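Local coordinates for beta-lactamase/D-alanine Carboxypeptidase (Yersinia pestis, PDB 3RJU), which probably hydrolyses beta-lactam or D-alanyl peptide substrates through an active-site serine, at residues A[301-313]-A[324-338]. Numbering follows the deposited sequence.
Sequences QKTGGGGGFITYM and FVVVTRSQLTKFSNM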
# COMPACT_ATOMS: atom_id res chain seq x y z
N GLN A 301 -6.99 -6.85 1.47
CA GLN A 301 -6.58 -5.69 2.24
C GLN A 301 -5.10 -5.35 2.15
O GLN A 301 -4.28 -6.15 1.65
CB GLN A 301 -7.04 -5.82 3.72
CG GLN A 301 -6.60 -7.10 4.45
CD GLN A 301 -5.17 -7.03 5.05
OE1 GLN A 301 -4.38 -6.13 4.76
NE2 GLN A 301 -4.86 -7.99 5.90
N LYS A 302 -4.76 -4.14 2.59
CA LYS A 302 -3.37 -3.74 2.77
C LYS A 302 -3.31 -2.74 3.91
O LYS A 302 -4.16 -1.87 4.03
CB LYS A 302 -2.80 -3.08 1.50
CG LYS A 302 -1.32 -2.69 1.65
CD LYS A 302 -0.41 -3.93 1.74
CE LYS A 302 1.04 -3.59 2.12
NZ LYS A 302 1.22 -3.47 3.60
N THR A 303 -2.29 -2.91 4.76
CA THR A 303 -2.04 -2.04 5.90
C THR A 303 -0.89 -1.08 5.59
O THR A 303 -0.04 -1.34 4.73
CB THR A 303 -1.61 -2.88 7.13
OG1 THR A 303 -0.47 -3.68 6.78
CG2 THR A 303 -2.73 -3.79 7.58
N GLY A 304 -0.83 0.04 6.30
CA GLY A 304 0.28 0.96 6.14
C GLY A 304 0.49 1.78 7.39
O GLY A 304 -0.45 2.11 8.11
N GLY A 305 1.74 2.13 7.65
CA GLY A 305 2.05 2.99 8.77
C GLY A 305 3.39 3.66 8.54
O GLY A 305 4.37 2.98 8.24
N GLY A 306 3.44 4.98 8.68
CA GLY A 306 4.71 5.69 8.67
C GLY A 306 4.54 7.19 8.79
O GLY A 306 3.51 7.73 8.37
N GLY A 307 5.53 7.85 9.37
CA GLY A 307 5.54 9.31 9.47
C GLY A 307 4.33 9.88 10.20
O GLY A 307 3.88 10.99 9.88
N GLY A 308 3.80 9.15 11.18
CA GLY A 308 2.67 9.64 11.96
C GLY A 308 1.32 9.28 11.36
O GLY A 308 0.28 9.60 11.95
N PHE A 309 1.34 8.61 10.20
CA PHE A 309 0.11 8.16 9.53
C PHE A 309 -0.06 6.67 9.68
O PHE A 309 0.93 5.92 9.65
CB PHE A 309 0.14 8.47 8.03
CG PHE A 309 -0.03 9.92 7.70
CD1 PHE A 309 -1.28 10.44 7.37
CD2 PHE A 309 1.05 10.78 7.78
CE1 PHE A 309 -1.44 11.79 7.09
CE2 PHE A 309 0.90 12.13 7.49
CZ PHE A 309 -0.35 12.63 7.15
N ILE A 310 -1.31 6.23 9.81
CA ILE A 310 -1.66 4.83 9.59
C ILE A 310 -2.79 4.75 8.57
O ILE A 310 -3.70 5.59 8.55
CB ILE A 310 -2.03 4.08 10.89
CG1 ILE A 310 -3.13 4.81 11.68
CG2 ILE A 310 -0.77 3.83 11.73
CD1 ILE A 310 -3.64 3.96 12.84
N THR A 311 -2.72 3.74 7.70
CA THR A 311 -3.70 3.60 6.64
C THR A 311 -4.13 2.16 6.52
O THR A 311 -3.41 1.23 6.90
CB THR A 311 -3.12 4.03 5.26
OG1 THR A 311 -1.85 3.42 5.07
CG2 THR A 311 -2.94 5.54 5.18
N TYR A 312 -5.33 1.96 6.01
CA TYR A 312 -5.83 0.62 5.79
C TYR A 312 -6.84 0.66 4.67
O TYR A 312 -7.68 1.57 4.59
CB TYR A 312 -6.46 0.09 7.08
CG TYR A 312 -6.97 -1.34 7.04
CD1 TYR A 312 -6.11 -2.41 6.72
CD2 TYR A 312 -8.30 -1.64 7.36
CE1 TYR A 312 -6.57 -3.72 6.71
CE2 TYR A 312 -8.76 -2.95 7.36
CZ TYR A 312 -7.90 -3.98 7.03
OH TYR A 312 -8.34 -5.30 7.01
N MSE A 313 -6.77 -0.34 3.79
CA MSE A 313 -7.77 -0.49 2.76
C MSE A 313 -8.28 -1.92 2.84
O MSE A 313 -7.48 -2.86 2.90
CB MSE A 313 -7.18 -0.24 1.36
CG MSE A 313 -8.23 -0.35 0.26
SE MSE A 313 -7.55 0.13 -1.49
CE MSE A 313 -7.07 1.97 -1.13
N PHE A 324 -11.43 2.69 2.64
CA PHE A 324 -10.09 3.21 2.87
C PHE A 324 -10.15 4.15 4.07
O PHE A 324 -11.04 5.01 4.16
CB PHE A 324 -9.61 4.01 1.66
CG PHE A 324 -8.32 4.75 1.90
CD1 PHE A 324 -7.12 4.04 2.04
CD2 PHE A 324 -8.29 6.13 1.98
CE1 PHE A 324 -5.92 4.70 2.26
CE2 PHE A 324 -7.09 6.80 2.21
CZ PHE A 324 -5.90 6.08 2.34
N VAL A 325 -9.18 4.03 4.97
CA VAL A 325 -9.13 4.92 6.11
C VAL A 325 -7.72 5.42 6.32
O VAL A 325 -6.74 4.70 6.07
CB VAL A 325 -9.67 4.24 7.42
CG1 VAL A 325 -8.80 3.04 7.79
CG2 VAL A 325 -9.73 5.24 8.56
N VAL A 326 -7.60 6.67 6.74
CA VAL A 326 -6.31 7.23 7.07
C VAL A 326 -6.47 7.95 8.41
O VAL A 326 -7.45 8.69 8.63
CB VAL A 326 -5.75 8.20 5.98
CG1 VAL A 326 -6.77 9.29 5.60
CG2 VAL A 326 -4.43 8.82 6.47
N VAL A 327 -5.52 7.71 9.30
CA VAL A 327 -5.52 8.34 10.61
C VAL A 327 -4.14 8.92 10.89
O VAL A 327 -3.13 8.31 10.57
CB VAL A 327 -5.88 7.28 11.71
CG1 VAL A 327 -5.28 7.62 13.09
CG2 VAL A 327 -7.39 7.04 11.78
N THR A 328 -4.09 10.12 11.45
CA THR A 328 -2.86 10.59 12.05
C THR A 328 -2.81 10.16 13.53
O THR A 328 -3.77 10.32 14.29
CB THR A 328 -2.73 12.11 11.92
OG1 THR A 328 -3.99 12.71 12.23
CG2 THR A 328 -2.32 12.51 10.50
N ARG A 329 -1.68 9.58 13.94
CA ARG A 329 -1.56 8.97 15.27
C ARG A 329 -1.52 9.98 16.41
O ARG A 329 -0.93 11.04 16.28
CB ARG A 329 -0.26 8.15 15.35
CG ARG A 329 -0.20 6.95 14.40
CD ARG A 329 1.00 6.07 14.79
NE ARG A 329 0.76 5.43 16.09
CZ ARG A 329 1.36 5.79 17.23
NH1 ARG A 329 1.04 5.17 18.37
NH2 ARG A 329 2.25 6.77 17.26
N SER A 330 -2.14 9.64 17.53
CA SER A 330 -1.67 10.20 18.79
C SER A 330 -0.75 9.17 19.46
O SER A 330 -0.59 8.04 18.95
CB SER A 330 -2.84 10.54 19.71
OG SER A 330 -3.49 9.36 20.14
N GLN A 331 -0.16 9.52 20.59
CA GLN A 331 0.75 8.59 21.25
C GLN A 331 0.11 7.22 21.53
O GLN A 331 0.77 6.18 21.39
CB GLN A 331 1.30 9.21 22.54
CG GLN A 331 2.25 8.31 23.30
CD GLN A 331 3.52 7.95 22.54
OE1 GLN A 331 4.01 8.72 21.68
NE2 GLN A 331 4.08 6.78 22.85
N LEU A 332 -1.16 7.20 21.92
CA LEU A 332 -1.80 5.94 22.33
C LEU A 332 -2.36 5.12 21.16
O LEU A 332 -2.81 3.99 21.35
CB LEU A 332 -2.90 6.21 23.39
CG LEU A 332 -4.07 7.12 23.02
CD1 LEU A 332 -5.03 6.42 22.09
CD2 LEU A 332 -4.80 7.53 24.32
N THR A 333 -2.29 5.65 19.95
CA THR A 333 -2.88 4.96 18.80
C THR A 333 -2.34 3.54 18.60
O THR A 333 -1.12 3.33 18.53
CB THR A 333 -2.66 5.76 17.51
OG1 THR A 333 -3.38 7.00 17.60
CG2 THR A 333 -3.12 4.94 16.29
N LYS A 334 -3.26 2.57 18.52
CA LYS A 334 -2.92 1.19 18.17
C LYS A 334 -3.56 0.86 16.83
O LYS A 334 -4.76 1.04 16.64
CB LYS A 334 -3.43 0.21 19.24
CG LYS A 334 -3.17 -1.29 18.89
CD LYS A 334 -3.87 -2.23 19.90
CE LYS A 334 -3.27 -3.63 19.97
NZ LYS A 334 -2.92 -4.23 18.65
N PHE A 335 -2.75 0.39 15.89
CA PHE A 335 -3.18 0.22 14.51
C PHE A 335 -4.44 -0.61 14.39
O PHE A 335 -5.39 -0.24 13.66
CB PHE A 335 -2.09 -0.43 13.65
CG PHE A 335 -2.51 -0.61 12.22
CD1 PHE A 335 -2.28 0.41 11.28
CD2 PHE A 335 -3.18 -1.76 11.82
CE1 PHE A 335 -2.72 0.28 9.97
CE2 PHE A 335 -3.61 -1.92 10.52
CZ PHE A 335 -3.37 -0.90 9.57
N SER A 336 -4.45 -1.76 15.06
CA SER A 336 -5.58 -2.66 14.86
C SER A 336 -6.88 -2.14 15.47
O SER A 336 -7.94 -2.64 15.15
CB SER A 336 -5.26 -4.07 15.38
OG SER A 336 -5.05 -4.05 16.76
N ASN A 337 -6.81 -1.11 16.31
CA ASN A 337 -8.04 -0.46 16.77
C ASN A 337 -8.71 0.36 15.68
O ASN A 337 -9.89 0.73 15.79
CB ASN A 337 -7.78 0.38 18.02
CG ASN A 337 -7.56 -0.48 19.23
OD1 ASN A 337 -7.97 -1.63 19.23
ND2 ASN A 337 -6.92 0.06 20.26
N MSE A 338 -7.95 0.66 14.63
CA MSE A 338 -8.52 1.25 13.45
C MSE A 338 -8.94 0.15 12.46
O MSE A 338 -10.09 0.11 12.03
CB MSE A 338 -7.51 2.19 12.80
CG MSE A 338 -8.00 2.83 11.50
SE MSE A 338 -6.61 3.88 10.64
CE MSE A 338 -5.57 2.40 9.91
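Ile310 and Val327 pair as neighbours in the antiparallel hairpin 309-316/321-328, part of the central sheet of the serine beta-lactamase fold, and show how the loop and helix start that follow a hairpin pack back on one of its faces. Their backbones exchange two hydrogen bonds, Ile310 N to Val327 O and Val327 N to Ile310 O, both 2.9 Å. On this face Ile310 is wedged into apolar surroundings: CG1 lies alongside Val327 CB, while CD1 meets Thr333 CG2 tip to tip at 3.6 Å and touches the selenium of Met338. With CG of Phe335 anti to its backbone N (chi1 -180°), its ring lies across strands 299-306 and 309-316, its edge to Ile310 CB. On the opposite face, with Thr311 and Val326, Thr328 CG2 makes a CH-pi contact over one face of the Phe309 ring.

Arg329 N still grips Gly308 O at 2.8 Å; looser are the partly exposed Arg329 side chain, whose NH1 bonds Thr333 O, exposed Gln331 and Leu332, and Gly305. Strand 299-306 carries Lys302 and Thr303 of a probable KTG motif, where a citrate, probably from the crystallisation liquor, hydrogen-bonds Thr303 OG1 and Gly305 N. There Phe335 CE1 approaches Thr311 O at 3.3 Å.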